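Local coordinates for protein Nsp15 (Middle East respiratory syndrome-related coronavirus, PDB 5YVD) that acts as an endoribonuclease of the coronavirus replicase, probably cutting RNA on the 3' side of uridylates and assembling as a hexamer, at residues 246-251 / 289-294; 260-265 / 273-278; 195-200 / 250-255; 227-232 / 298-303. All coordinates share one frame; numbering follows the deposited sequence.

Overall arrangement
All four contacts lie in the EndoU nuclease domain. Contacts 1 and 3 share helix 248-255: contact 1 ties its N-terminal end to the end of strand 285-291, and contact 3 packs loop 195-200 on its flank. Contact 2 pairs strands 260-263 and 273-279 of the three-stranded sheet to which 285-291 also belongs, and L251 of the helix touches M262 there. Contact 4 joins helices 229-234 and 296-304, meeting contact 1 through F299 and a probable backbone bond between V232 and H246. Contacts 1 and 4 are buried, whereas 2 and 3 are partly buried, contact 2 also facing a second subunit. Backbone bonds dominate contacts 1 and 2, ring stacking and sulfur packing contact 3, and apolar side chains contact 4.

Contact 1: residues 246-251 / 289-294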
loop_
_atom_site.group_PDB
_atom_site.type_symbol
_atom_site.label_atom_id
_atom_site.label_comp_id
_atom_site.label_asym_id
_atom_site.label_seq_id
_atom_site.Cartn_x
_atom_site.Cartn_y
_atom_site.Cartn_z
ATOM N N HIS A 246 -3.009 -12.988 39.271
ATOM C CA HIS A 246 -4.231 -12.937 38.477
ATOM C C HIS A 246 -5.110 -11.708 38.778
ATOM O O HIS A 246 -6.192 -11.547 38.198
ATOM C CB HIS A 246 -4.999 -14.254 38.641
ATOM C CG HIS A 246 -4.233 -15.452 38.149
ATOM N ND1 HIS A 246 -3.968 -15.671 36.812
ATOM C CD2 HIS A 246 -3.642 -16.469 38.818
ATOM C CE1 HIS A 246 -3.251 -16.773 36.681
ATOM N NE2 HIS A 246 -3.043 -17.280 37.883
ATOM N N LEU A 247 -4.629 -10.816 39.642
ATOM C CA LEU A 247 -5.432 -9.665 40.032
ATOM C C LEU A 247 -4.656 -8.411 39.706
ATOM O O LEU A 247 -3.469 -8.351 39.971
ATOM C CB LEU A 247 -5.791 -9.735 41.514
ATOM C CG LEU A 247 -6.886 -8.750 41.932
ATOM C CD1 LEU A 247 -8.242 -9.245 41.457
ATOM C CD2 LEU A 247 -6.905 -8.506 43.441
ATOM N N LEU A 248 -5.321 -7.413 39.132
ATOM C CA LEU A 248 -4.603 -6.308 38.513
ATOM C C LEU A 248 -3.831 -5.484 39.530
ATOM O O LEU A 248 -2.702 -5.052 39.263
ATOM C CB LEU A 248 -5.505 -5.394 37.696
ATOM C CG LEU A 248 -4.730 -4.211 37.058
ATOM C CD1 LEU A 248 -3.784 -4.684 35.955
ATOM C CD2 LEU A 248 -5.645 -3.117 36.510
ATOM N N ILE A 249 -4.421 -5.253 40.693
ATOM C CA ILE A 249 -3.734 -4.458 41.708
ATOM C C ILE A 249 -2.366 -5.092 42.063
ATOM O O ILE A 249 -1.380 -4.383 42.289
ATOM C CB ILE A 249 -4.628 -4.236 42.945
ATOM C CG1 ILE A 249 -3.957 -3.269 43.943
ATOM C CG2 ILE A 249 -4.968 -5.565 43.610
ATOM C CD1 ILE A 249 -4.878 -2.815 45.062
ATOM N N GLY A 250 -2.309 -6.420 42.086
ATOM C CA GLY A 250 -1.059 -7.132 42.333
ATOM C C GLY A 250 -0.054 -6.984 41.190
ATOM O O GLY A 250 1.150 -6.851 41.422
ATOM N N LEU A 251 -0.557 -7.008 39.962
ATOM C CA LEU A 251 0.270 -6.758 38.792
ATOM C C LEU A 251 0.780 -5.326 38.764
ATOM O O LEU A 251 1.954 -5.095 38.461
ATOM C CB LEU A 251 -0.498 -7.071 37.487
ATOM C CG LEU A 251 0.153 -6.642 36.173
ATOM C CD1 LEU A 251 1.509 -7.282 36.043
ATOM C CD2 LEU A 251 -0.679 -7.000 34.964
ATOM N N CYS A 289 -1.073 -15.045 31.222
ATOM C CA CYS A 289 -1.404 -14.749 32.597
ATOM C C CYS A 289 -2.690 -13.971 32.557
ATOM O O CYS A 289 -2.698 -12.799 32.179
ATOM C CB CYS A 289 -0.301 -13.914 33.260
ATOM S SG CYS A 289 -0.622 -13.563 35.020
ATOM N N SER A 290 -3.782 -14.628 32.927
ATOM C CA SER A 290 -5.096 -14.018 32.893
ATOM C C SER A 290 -5.301 -13.095 34.103
ATOM O O SER A 290 -4.982 -13.445 35.243
ATOM C CB SER A 290 -6.161 -15.114 32.829
ATOM O OG SER A 290 -5.747 -16.279 33.533
ATOM N N VAL A 291 -5.848 -11.910 33.861
ATOM C CA VAL A 291 -5.910 -10.893 34.901
ATOM C C VAL A 291 -7.246 -10.174 34.933
ATOM O O VAL A 291 -7.734 -9.714 33.907
ATOM C CB VAL A 291 -4.786 -9.856 34.704
ATOM C CG1 VAL A 291 -4.851 -8.783 35.786
ATOM C CG2 VAL A 291 -3.430 -10.544 34.700
ATOM N N ILE A 292 -7.810 -10.057 36.131
ATOM C CA ILE A 292 -9.036 -9.288 36.362
ATOM C C ILE A 292 -8.727 -8.136 37.304
ATOM O O ILE A 292 -7.977 -8.297 38.264
ATOM C CB ILE A 292 -10.114 -10.130 37.048
ATOM C CG1 ILE A 292 -10.118 -11.546 36.505
ATOM C CG2 ILE A 292 -11.486 -9.520 36.856
ATOM C CD1 ILE A 292 -10.580 -11.640 35.053
ATOM N N ASP A 293 -9.325 -6.988 37.042
ATOM C CA ASP A 293 -9.198 -5.829 37.908
ATOM C C ASP A 293 -10.452 -5.700 38.765
ATOM O O ASP A 293 -11.328 -4.889 38.490
ATOM C CB ASP A 293 -8.983 -4.575 37.063
ATOM C CG ASP A 293 -8.974 -3.315 37.880
ATOM O OD1 ASP A 293 -9.219 -2.249 37.305
ATOM O OD2 ASP A 293 -8.706 -3.371 39.092
ATOM N N LEU A 294 -10.550 -6.522 39.794
ATOM C CA LEU A 294 -11.618 -6.363 40.774
ATOM C C LEU A 294 -11.139 -5.470 41.899
ATOM O O LEU A 294 -9.956 -5.478 42.244
ATOM C CB LEU A 294 -12.026 -7.707 41.369
ATOM C CG LEU A 294 -12.606 -8.691 40.366
ATOM C CD1 LEU A 294 -12.518 -10.111 40.936
ATOM C CD2 LEU A 294 -14.039 -8.306 39.980
HETATM O O HOH W 1 -7.368 -5.261 40.714
#
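H246 meets S290 through the edge of its imidazole: ND1 donates to S290 O at 2.9 Å, lying in the carbonyl plane on a lone pair, with the oxygen also close to the ring plane. The same histidine's NE2 is taken by a bound glycerol, probably from the crystallisation liquor, so both ring nitrogens have partners. Its own carbonyl is used too, since I292 N donates to H246 O over 3.0 Å. Two residues further on, L248 N reaches I292 O at 2.9 Å. Together these two backbone bonds make a single, isolated beta bridge, L247 with I292, next to the end of strand 285-291 and just before the chain turns into helix 248-255, with L247 as N-cap. I249 N, in the first turn, is satisfied by a water at 2.9 Å. That water donates to D293 OD2 and to L294 O, and OD2 also forms a salt bridge with R195. L248 CD2 lies against the carboxylate carbon of the same aspartate, 3.6 Å from D293 CG. The apolar filling is modest: L248 CB rests 3.9 Å from V291 CG1, and L247 CD1 lies 4.1 Å from L294 CB.

Contact 2: residues 260-265 / 273-278; sequences IIMEEM and HNYFIT
M262 bends at its last torsion (chi3 64°), which carries CE over one face of the Y275 ring, 3.6 Å from the centroid and displaced toward the rim on the CD2-CE2 side. This is a CH-pi contact, with the sulfur making a longer, oblique Met-aromatic approach. E264 has CG anti to the backbone N (chi1 177°) and stays extended beyond it. Its OE2 accepts a hydrogen bond of 2.8 Å from H273 ND1 on the syn side, the carboxylate and imidazole planes standing 50° apart. A water links that OE2 to N274 N, while E264 CB lies 3.8 Å from Y275 CD2. The backbones pair through I261 and T278, bonded in both directions at 3.1 Å between N and O, and through F276 N to E263 O at 2.9 Å. I261, E263, F276 and T278 share one side of the sheet; there Y58 of the second subunit bonds to E263 OE2 and N157 of that subunit to T278 OG1. E263 OE1 lies 3.5 Å from F276 CD2. The arrangement is an antiparallel beta hairpin, here with 260-263 as an outer strand of the three-stranded sheet of the EndoU domain.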
loop_
_atom_site.group_PDB
_atom_site.type_symbol
_atom_site.label_atom_id
_atom_site.label_comp_id
_atom_site.label_asym_id
_atom_site.label_seq_id
_atom_site.Cartn_x
_atom_site.Cartn_y
_atom_site.Cartn_z
ATOM N N ILE A 260 9.412 -5.449 35.113
ATOM C CA ILE A 260 8.398 -6.236 34.419
ATOM C C ILE A 260 8.158 -5.766 33.001
ATOM O O ILE A 260 8.016 -4.573 32.766
ATOM C CB ILE A 260 7.037 -6.197 35.189
ATOM C CG1 ILE A 260 7.128 -7.067 36.450
ATOM C CG2 ILE A 260 5.860 -6.587 34.262
ATOM C CD1 ILE A 260 6.168 -8.234 36.489
ATOM N N ILE A 261 8.056 -6.725 32.085
ATOM C CA ILE A 261 7.671 -6.495 30.693
ATOM C C ILE A 261 6.390 -7.243 30.374
ATOM O O ILE A 261 6.290 -8.455 30.616
ATOM C CB ILE A 261 8.701 -7.073 29.719
ATOM C CG1 ILE A 261 9.983 -6.269 29.765
ATOM C CG2 ILE A 261 8.154 -7.068 28.286
ATOM C CD1 ILE A 261 10.911 -6.577 28.600
ATOM N N MET A 262 5.438 -6.537 29.774
ATOM C CA MET A 262 4.178 -7.132 29.374
ATOM C C MET A 262 3.936 -6.943 27.900
ATOM O O MET A 262 4.426 -6.005 27.289
ATOM C CB MET A 262 3.037 -6.463 30.099
ATOM C CG MET A 262 3.085 -6.598 31.590
ATOM S SD MET A 262 2.150 -5.250 32.309
ATOM C CE MET A 262 0.496 -5.594 31.718
ATOM N N GLU A 263 3.113 -7.821 27.365
ATOM C CA GLU A 263 2.772 -7.849 25.964
ATOM C C GLU A 263 1.331 -8.348 26.013
ATOM O O GLU A 263 1.068 -9.435 26.555
ATOM C CB GLU A 263 3.671 -8.881 25.262
ATOM C CG GLU A 263 4.472 -8.430 24.041
ATOM C CD GLU A 263 5.381 -9.550 23.448
ATOM O OE1 GLU A 263 6.016 -10.360 24.208
ATOM O OE2 GLU A 263 5.473 -9.611 22.193
ATOM N N GLU A 264 0.387 -7.545 25.527
ATOM C CA GLU A 264 -1.009 -7.979 25.441
ATOM C C GLU A 264 -1.313 -8.221 23.973
ATOM O O GLU A 264 -1.344 -7.294 23.161
ATOM C CB GLU A 264 -1.990 -6.984 26.074
ATOM C CG GLU A 264 -3.458 -7.408 25.926
ATOM C CD GLU A 264 -4.474 -6.465 26.582
ATOM O OE1 GLU A 264 -4.199 -5.276 26.757
ATOM O OE2 GLU A 264 -5.580 -6.918 26.925
ATOM N N MET A 265 -1.533 -9.489 23.650
ATOM C CA MET A 265 -1.725 -9.908 22.272
ATOM C C MET A 265 -2.992 -9.307 21.659
ATOM O O MET A 265 -2.961 -8.894 20.498
ATOM C CB MET A 265 -1.748 -11.436 22.172
ATOM C CG MET A 265 -0.513 -12.150 22.746
ATOM S SD MET A 265 1.150 -11.462 22.410
ATOM C CE MET A 265 1.362 -11.749 20.659
ATOM N N HIS A 273 -8.283 -9.763 30.870
ATOM C CA HIS A 273 -7.155 -9.428 30.045
ATOM C C HIS A 273 -6.077 -10.516 30.179
ATOM O O HIS A 273 -5.829 -11.033 31.276
ATOM C CB HIS A 273 -6.581 -8.075 30.490
ATOM C CG HIS A 273 -7.437 -6.897 30.136
ATOM N ND1 HIS A 273 -7.136 -6.040 29.102
ATOM C CD2 HIS A 273 -8.584 -6.437 30.674
ATOM C CE1 HIS A 273 -8.051 -5.096 29.025
ATOM N NE2 HIS A 273 -8.942 -5.312 29.970
ATOM N N ASN A 274 -5.425 -10.837 29.061
ATOM C CA ASN A 274 -4.388 -11.853 29.037
ATOM C C ASN A 274 -3.066 -11.237 28.686
ATOM O O ASN A 274 -2.950 -10.585 27.678
ATOM C CB ASN A 274 -4.713 -12.914 27.984
ATOM C CG ASN A 274 -5.862 -13.832 28.385
ATOM O OD1 ASN A 274 -6.214 -13.947 29.554
ATOM N ND2 ASN A 274 -6.442 -14.507 27.395
ATOM N N TYR A 275 -2.057 -11.482 29.506
ATOM C CA TYR A 275 -0.742 -10.886 29.303
ATOM C C TYR A 275 0.332 -11.956 29.163
ATOM O O TYR A 275 0.217 -13.048 29.704
ATOM C CB TYR A 275 -0.379 -9.919 30.448
ATOM C CG TYR A 275 -1.336 -8.748 30.585
ATOM C CD1 TYR A 275 -2.283 -8.726 31.590
ATOM C CD2 TYR A 275 -1.300 -7.661 29.703
ATOM C CE1 TYR A 275 -3.171 -7.669 31.734
ATOM C CE2 TYR A 275 -2.192 -6.593 29.842
ATOM C CZ TYR A 275 -3.131 -6.621 30.866
ATOM O OH TYR A 275 -4.045 -5.617 31.038
ATOM N N PHE A 276 1.370 -11.596 28.413
ATOM C CA PHE A 276 2.578 -12.377 28.241
ATOM C C PHE A 276 3.619 -11.667 29.106
ATOM O O PHE A 276 4.161 -10.647 28.697
ATOM C CB PHE A 276 2.947 -12.314 26.768
ATOM C CG PHE A 276 4.112 -13.157 26.376
ATOM C CD1 PHE A 276 3.919 -14.303 25.609
ATOM C CD2 PHE A 276 5.405 -12.772 26.681
ATOM C CE1 PHE A 276 4.994 -15.075 25.197
ATOM C CE2 PHE A 276 6.484 -13.549 26.266
ATOM C CZ PHE A 276 6.275 -14.705 25.530
ATOM N N ILE A 277 3.865 -12.177 30.312
ATOM C CA ILE A 277 4.648 -11.440 31.288
ATOM C C ILE A 277 5.987 -12.075 31.584
ATOM O O ILE A 277 6.125 -13.298 31.685
ATOM C CB ILE A 277 3.914 -11.254 32.630
ATOM C CG1 ILE A 277 2.425 -11.049 32.400
ATOM C CG2 ILE A 277 4.505 -10.067 33.404
ATOM C CD1 ILE A 277 1.694 -10.566 33.636
ATOM N N THR A 278 6.964 -11.200 31.764
ATOM C CA THR A 278 8.317 -11.601 32.074
ATOM C C THR A 278 8.832 -10.723 33.205
ATOM O O THR A 278 8.546 -9.535 33.245
ATOM C CB THR A 278 9.206 -11.448 30.824
ATOM O OG1 THR A 278 8.510 -11.962 29.681
ATOM C CG2 THR A 278 10.532 -12.180 30.985
HETATM O O HOH W 2 -6.280 -9.397 26.698
#

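Contact 3: residues 195-200 / 250-255. Unlike the reference sequence in segment 250-255: R254 (reference Lys).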
loop_
_atom_site.group_PDB
_atom_site.type_symbol
_atom_site.label_atom_id
_atom_site.label_comp_id
_atom_site.label_asym_id
_atom_site.label_seq_id
_atom_site.Cartn_x
_atom_site.Cartn_y
_atom_site.Cartn_z
ATOM N N ARG A 195 -9.098 -0.160 35.386
ATOM C CA ARG A 195 -7.847 0.548 35.659
ATOM C C ARG A 195 -6.736 -0.086 34.854
ATOM O O ARG A 195 -6.935 -1.129 34.200
ATOM C CB ARG A 195 -7.504 0.490 37.146
ATOM C CG ARG A 195 -8.504 1.220 38.011
ATOM C CD ARG A 195 -8.259 0.998 39.491
ATOM N NE ARG A 195 -8.629 -0.358 39.889
ATOM C CZ ARG A 195 -8.802 -0.755 41.143
ATOM N NH1 ARG A 195 -8.659 0.110 42.145
ATOM N NH2 ARG A 195 -9.126 -2.026 41.391
ATOM N N SER A 196 -5.560 0.521 34.912
ATOM C CA SER A 196 -4.406 -0.029 34.206
ATOM C C SER A 196 -3.130 0.368 34.907
ATOM O O SER A 196 -3.163 1.140 35.856
ATOM C CB SER A 196 -4.360 0.495 32.774
ATOM O OG SER A 196 -3.821 1.800 32.766
ATOM N N CYS A 197 -2.007 -0.135 34.409
ATOM C CA CYS A 197 -0.722 0.077 35.074
ATOM C C CYS A 197 -0.202 1.494 35.013
ATOM O O CYS A 197 0.690 1.842 35.776
ATOM C CB CYS A 197 0.339 -0.886 34.545
ATOM S SG CYS A 197 0.174 -2.487 35.359
ATOM N N SER A 198 -0.761 2.300 34.114
ATOM C CA SER A 198 -0.392 3.702 33.998
ATOM C C SER A 198 -1.359 4.570 34.809
ATOM O O SER A 198 -0.927 5.465 35.529
ATOM C CB SER A 198 -0.367 4.127 32.528
ATOM O OG SER A 198 -1.673 4.336 32.047
ATOM N N ASP A 199 -2.657 4.290 34.701
ATOM C CA ASP A 199 -3.680 5.008 35.472
ATOM C C ASP A 199 -4.378 4.076 36.493
ATOM O O ASP A 199 -5.345 3.384 36.145
ATOM C CB ASP A 199 -4.700 5.646 34.518
ATOM C CG ASP A 199 -5.937 6.136 35.237
ATOM O OD1 ASP A 199 -5.844 7.081 36.038
ATOM O OD2 ASP A 199 -7.017 5.555 35.020
ATOM N N PHE A 200 -3.880 4.065 37.737
ATOM C CA PHE A 200 -4.406 3.183 38.792
ATOM C C PHE A 200 -4.526 3.919 40.134
ATOM O O PHE A 200 -3.529 4.408 40.684
ATOM C CB PHE A 200 -3.523 1.927 38.985
ATOM C CG PHE A 200 -4.154 0.866 39.878
ATOM C CD1 PHE A 200 -4.719 -0.270 39.336
ATOM C CD2 PHE A 200 -4.205 1.026 41.257
ATOM C CE1 PHE A 200 -5.316 -1.223 40.140
ATOM C CE2 PHE A 200 -4.813 0.081 42.061
ATOM C CZ PHE A 200 -5.377 -1.044 41.496
ATOM N N GLY A 250 -2.309 -6.420 42.086
ATOM C CA GLY A 250 -1.059 -7.132 42.333
ATOM C C GLY A 250 -0.054 -6.984 41.190
ATOM O O GLY A 250 1.150 -6.851 41.422
ATOM N N LEU A 251 -0.557 -7.008 39.962
ATOM C CA LEU A 251 0.270 -6.758 38.792
ATOM C C LEU A 251 0.780 -5.326 38.764
ATOM O O LEU A 251 1.954 -5.095 38.461
ATOM C CB LEU A 251 -0.498 -7.071 37.487
ATOM C CG LEU A 251 0.153 -6.642 36.173
ATOM C CD1 LEU A 251 1.509 -7.282 36.043
ATOM C CD2 LEU A 251 -0.679 -7.000 34.964
ATOM N N TYR A 252 -0.096 -4.366 39.030
ATOM C CA TYR A 252 0.325 -2.965 39.094
ATOM C C TYR A 252 1.411 -2.775 40.150
ATOM O O TYR A 252 2.488 -2.202 39.868
ATOM C CB TYR A 252 -0.859 -2.072 39.428
ATOM C CG TYR A 252 -0.509 -0.661 39.805
ATOM C CD1 TYR A 252 -0.627 -0.229 41.108
ATOM C CD2 TYR A 252 -0.088 0.251 38.853
ATOM C CE1 TYR A 252 -0.318 1.066 41.456
ATOM C CE2 TYR A 252 0.215 1.555 39.189
ATOM C CZ TYR A 252 0.102 1.950 40.493
ATOM O OH TYR A 252 0.401 3.237 40.855
ATOM N N LYS A 253 1.140 -3.262 41.359
ATOM C CA LYS A 253 2.063 -3.046 42.467
ATOM C C LYS A 253 3.408 -3.557 42.060
ATOM O O LYS A 253 4.439 -2.934 42.300
ATOM C CB LYS A 253 1.607 -3.792 43.720
ATOM C CG LYS A 253 2.595 -3.708 44.854
ATOM C CD LYS A 253 2.018 -4.261 46.134
ATOM C CE LYS A 253 3.066 -4.279 47.240
ATOM N NZ LYS A 253 4.167 -5.221 46.920
ATOM N N ARG A 254 3.372 -4.707 41.421
ATOM C CA ARG A 254 4.567 -5.390 41.049
ATOM C C ARG A 254 5.365 -4.604 40.034
ATOM O O ARG A 254 6.538 -4.341 40.242
ATOM C CB ARG A 254 4.213 -6.747 40.474
ATOM C CG ARG A 254 5.396 -7.471 39.872
ATOM C CD ARG A 254 6.382 -7.846 40.953
ATOM N NE ARG A 254 7.698 -8.111 40.411
ATOM C CZ ARG A 254 8.758 -8.433 41.142
ATOM N NH1 ARG A 254 8.671 -8.563 42.466
ATOM N NH2 ARG A 254 9.914 -8.632 40.533
ATOM N N GLN A 255 4.719 -4.231 38.937
ATOM C CA GLN A 255 5.441 -3.697 37.784
ATOM C C GLN A 255 5.980 -2.278 38.010
ATOM O O GLN A 255 6.959 -1.874 37.375
ATOM C CB GLN A 255 4.571 -3.761 36.536
ATOM C CG GLN A 255 3.575 -2.648 36.414
ATOM C CD GLN A 255 4.170 -1.425 35.791
ATOM O OE1 GLN A 255 5.053 -1.532 34.967
ATOM N NE2 GLN A 255 3.683 -0.251 36.174
HETATM O O HOH W 3 -0.594 4.978 38.179
HETATM O O HOH W 4 -1.630 3.851 42.507
#
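F200 and Y252 make the aromatic part of the contact, an offset stack with ring centroids 4.7 Å apart and planes 14° from parallel. The overlap is partial because it is F200 CB that sits over the centre of the tyrosine ring, 3.7 Å from the centroid, as a CH-pi contact, leaving the phenyl ring displaced toward Y252 CD1. Y252 has CG anti to the backbone N (chi1 168°), which starts its side chain toward loop 195-200. C197 O comes to the edge of the Y252 ring, 3.5 Å from CE2. R195 CD lies over the opposite face of the F200 ring from Y252, toward the rim, and the R195 guanidinium is held by salt bridges to D293 and E207. Sulfur packing comes next: C197 SG lies 3.6 Å from Q255 CG and 4.2 Å from both L251 CG and Y252 CB, fitting against the flank of the helix. Hydrogen bonding runs through waters. The phenol OH of Y252 is 2.7 Å from a water that donates to F200 O, also at 2.7 Å. A second water, bound to S198 O, reaches Y252 OH weakly. Taken together, this is loop-on-helix packing, with the segment leading into helix 205-212 packed against the side of helix 248-255 in the EndoU domain.

Contact 4: residues 227-232 / 298-303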
loop_
_atom_site.group_PDB
_atom_site.type_symbol
_atom_site.label_atom_id
_atom_site.label_comp_id
_atom_site.label_asym_id
_atom_site.label_seq_id
_atom_site.Cartn_x
_atom_site.Cartn_y
_atom_site.Cartn_z
ATOM N N TYR A 227 -5.344 -18.421 52.052
ATOM C CA TYR A 227 -5.832 -17.997 50.748
ATOM C C TYR A 227 -4.744 -17.752 49.690
ATOM O O TYR A 227 -4.999 -17.148 48.629
ATOM C CB TYR A 227 -6.712 -16.756 50.943
ATOM C CG TYR A 227 -7.915 -17.059 51.788
ATOM C CD1 TYR A 227 -9.019 -17.685 51.248
ATOM C CD2 TYR A 227 -7.916 -16.793 53.160
ATOM C CE1 TYR A 227 -10.119 -18.007 52.035
ATOM C CE2 TYR A 227 -9.014 -17.100 53.958
ATOM C CZ TYR A 227 -10.113 -17.705 53.386
ATOM O OH TYR A 227 -11.207 -18.008 54.151
ATOM N N ALA A 228 -3.537 -18.223 49.970
ATOM C CA ALA A 228 -2.442 -18.191 49.007
ATOM C C ALA A 228 -2.177 -16.844 48.344
ATOM O O ALA A 228 -1.747 -16.799 47.193
ATOM C CB ALA A 228 -2.696 -19.238 47.933
ATOM N N PHE A 229 -2.397 -15.742 49.053
ATOM C CA PHE A 229 -2.218 -14.420 48.443
ATOM C C PHE A 229 -0.836 -14.245 47.828
ATOM O O PHE A 229 -0.672 -13.527 46.843
ATOM C CB PHE A 229 -2.508 -13.298 49.445
ATOM C CG PHE A 229 -3.805 -12.617 49.196
ATOM C CD1 PHE A 229 -3.875 -11.235 49.082
ATOM C CD2 PHE A 229 -4.965 -13.368 49.002
ATOM C CE1 PHE A 229 -5.085 -10.614 48.802
ATOM C CE2 PHE A 229 -6.176 -12.749 48.714
ATOM C CZ PHE A 229 -6.233 -11.370 48.614
ATOM N N GLU A 230 0.155 -14.893 48.424
ATOM C CA GLU A 230 1.526 -14.826 47.945
ATOM C C GLU A 230 1.526 -15.251 46.480
ATOM O O GLU A 230 1.960 -14.496 45.600
ATOM C CB GLU A 230 2.424 -15.732 48.819
ATOM C CG GLU A 230 3.705 -15.129 49.405
ATOM C CD GLU A 230 3.538 -13.739 49.987
ATOM O OE1 GLU A 230 3.466 -13.621 51.222
ATOM O OE2 GLU A 230 3.502 -12.768 49.191
ATOM N N HIS A 231 0.973 -16.432 46.222
ATOM C CA HIS A 231 0.877 -16.972 44.856
ATOM C C HIS A 231 -0.108 -16.173 43.988
ATOM O O HIS A 231 0.253 -15.676 42.916
ATOM C CB HIS A 231 0.441 -18.447 44.896
ATOM C CG HIS A 231 0.527 -19.147 43.575
ATOM N ND1 HIS A 231 1.677 -19.761 43.128
ATOM C CD2 HIS A 231 -0.396 -19.340 42.611
ATOM C CE1 HIS A 231 1.462 -20.302 41.942
ATOM N NE2 HIS A 231 0.208 -20.063 41.608
ATOM N N VAL A 232 -1.328 -16.017 44.477
ATOM C CA VAL A 232 -2.418 -15.556 43.640
ATOM C C VAL A 232 -2.307 -14.057 43.338
ATOM O O VAL A 232 -2.380 -13.631 42.187
ATOM C CB VAL A 232 -3.791 -15.897 44.284
ATOM C CG1 VAL A 232 -4.920 -15.346 43.446
ATOM C CG2 VAL A 232 -3.974 -17.397 44.428
ATOM N N ASP A 298 -13.641 -6.985 46.988
ATOM C CA ASP A 298 -14.576 -7.893 46.333
ATOM C C ASP A 298 -13.932 -9.268 46.019
ATOM O O ASP A 298 -14.560 -10.336 46.173
ATOM C CB ASP A 298 -15.139 -7.217 45.078
ATOM C CG ASP A 298 -16.015 -6.009 45.411
ATOM O OD1 ASP A 298 -16.610 -5.973 46.515
ATOM O OD2 ASP A 298 -16.139 -5.112 44.558
ATOM N N PHE A 299 -12.672 -9.238 45.592
ATOM C CA PHE A 299 -11.924 -10.466 45.349
ATOM C C PHE A 299 -11.750 -11.261 46.635
ATOM O O PHE A 299 -11.843 -12.482 46.635
ATOM C CB PHE A 299 -10.562 -10.122 44.780
ATOM C CG PHE A 299 -9.725 -11.316 44.418
ATOM C CD1 PHE A 299 -9.911 -11.962 43.217
ATOM C CD2 PHE A 299 -8.712 -11.753 45.258
ATOM C CE1 PHE A 299 -9.122 -13.032 42.862
ATOM C CE2 PHE A 299 -7.911 -12.823 44.912
ATOM C CZ PHE A 299 -8.114 -13.460 43.707
ATOM N N VAL A 300 -11.506 -10.563 47.735
ATOM C CA VAL A 300 -11.368 -11.229 49.024
ATOM C C VAL A 300 -12.714 -11.859 49.461
ATOM O O VAL A 300 -12.780 -12.989 49.933
ATOM C CB VAL A 300 -10.831 -10.254 50.096
ATOM C CG1 VAL A 300 -10.907 -10.882 51.479
ATOM C CG2 VAL A 300 -9.403 -9.859 49.781
ATOM N N MET A 301 -13.784 -11.120 49.278
ATOM C CA MET A 301 -15.101 -11.605 49.636
ATOM C C MET A 301 -15.377 -12.943 48.947
ATOM O O MET A 301 -15.833 -13.888 49.578
ATOM C CB MET A 301 -16.124 -10.546 49.247
ATOM C CG MET A 301 -17.505 -10.691 49.820
ATOM S SD MET A 301 -18.356 -9.105 49.580
ATOM C CE MET A 301 -18.681 -9.080 47.807
ATOM N N ILE A 302 -15.067 -13.027 47.663
ATOM C CA ILE A 302 -15.348 -14.225 46.896
ATOM C C ILE A 302 -14.607 -15.436 47.440
ATOM O O ILE A 302 -15.169 -16.532 47.543
ATOM C CB ILE A 302 -14.925 -14.033 45.432
ATOM C CG1 ILE A 302 -15.925 -13.120 44.748
ATOM C CG2 ILE A 302 -14.796 -15.378 44.692
ATOM C CD1 ILE A 302 -15.464 -12.643 43.396
ATOM N N LEU A 303 -13.330 -15.248 47.750
ATOM C CA LEU A 303 -12.530 -16.342 48.264
ATOM C C LEU A 303 -13.027 -16.862 49.600
ATOM O O LEU A 303 -12.986 -18.066 49.850
ATOM C CB LEU A 303 -11.097 -15.883 48.442
ATOM C CG LEU A 303 -10.313 -15.736 47.166
ATOM C CD1 LEU A 303 -8.902 -15.373 47.557
ATOM C CD2 LEU A 303 -10.361 -17.005 46.332
HETATM O O HOH W 5 -13.593 -19.943 52.583
#
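F229 and F299 approach without stacking: F229 CE2 comes to the edge of the F299 ring, near its plane, 4.2 Å from F299 CE2, while F299 meets the F229 ring obliquely. V232 CG1 is also at the F299 edge, 3.7 Å from CZ. Round the F229 ring, L303 CD1 lies near the plane at the edge, 4.0 Å from CE2, and on the same ring V300 CG2 approaches CZ obliquely at 3.7 Å. The carbonyl of Y227, in the same segment as F229, is also in the plane at its edge. The Y227 ring slides past L303 in the opposite direction, with CD1 3.9 Å from L303 CB and CE1 3.6 Å from L303 O, an oblique approach. F299 has CG anti to the backbone N (chi1 -177°), which places CG on the side of helix 229-234; beyond the contact F299 packs on L247 and L294, and L303 on F338 of strand 334-340. A water joins Y227 OH to L303 O through weak bonds only. With no direct polar bond between them, the two segments associate through largely buried aromatic and branched aliphatic surfaces, and the weak water link at Y227 OH and L303 O adds little to what is essentially an apolar contact.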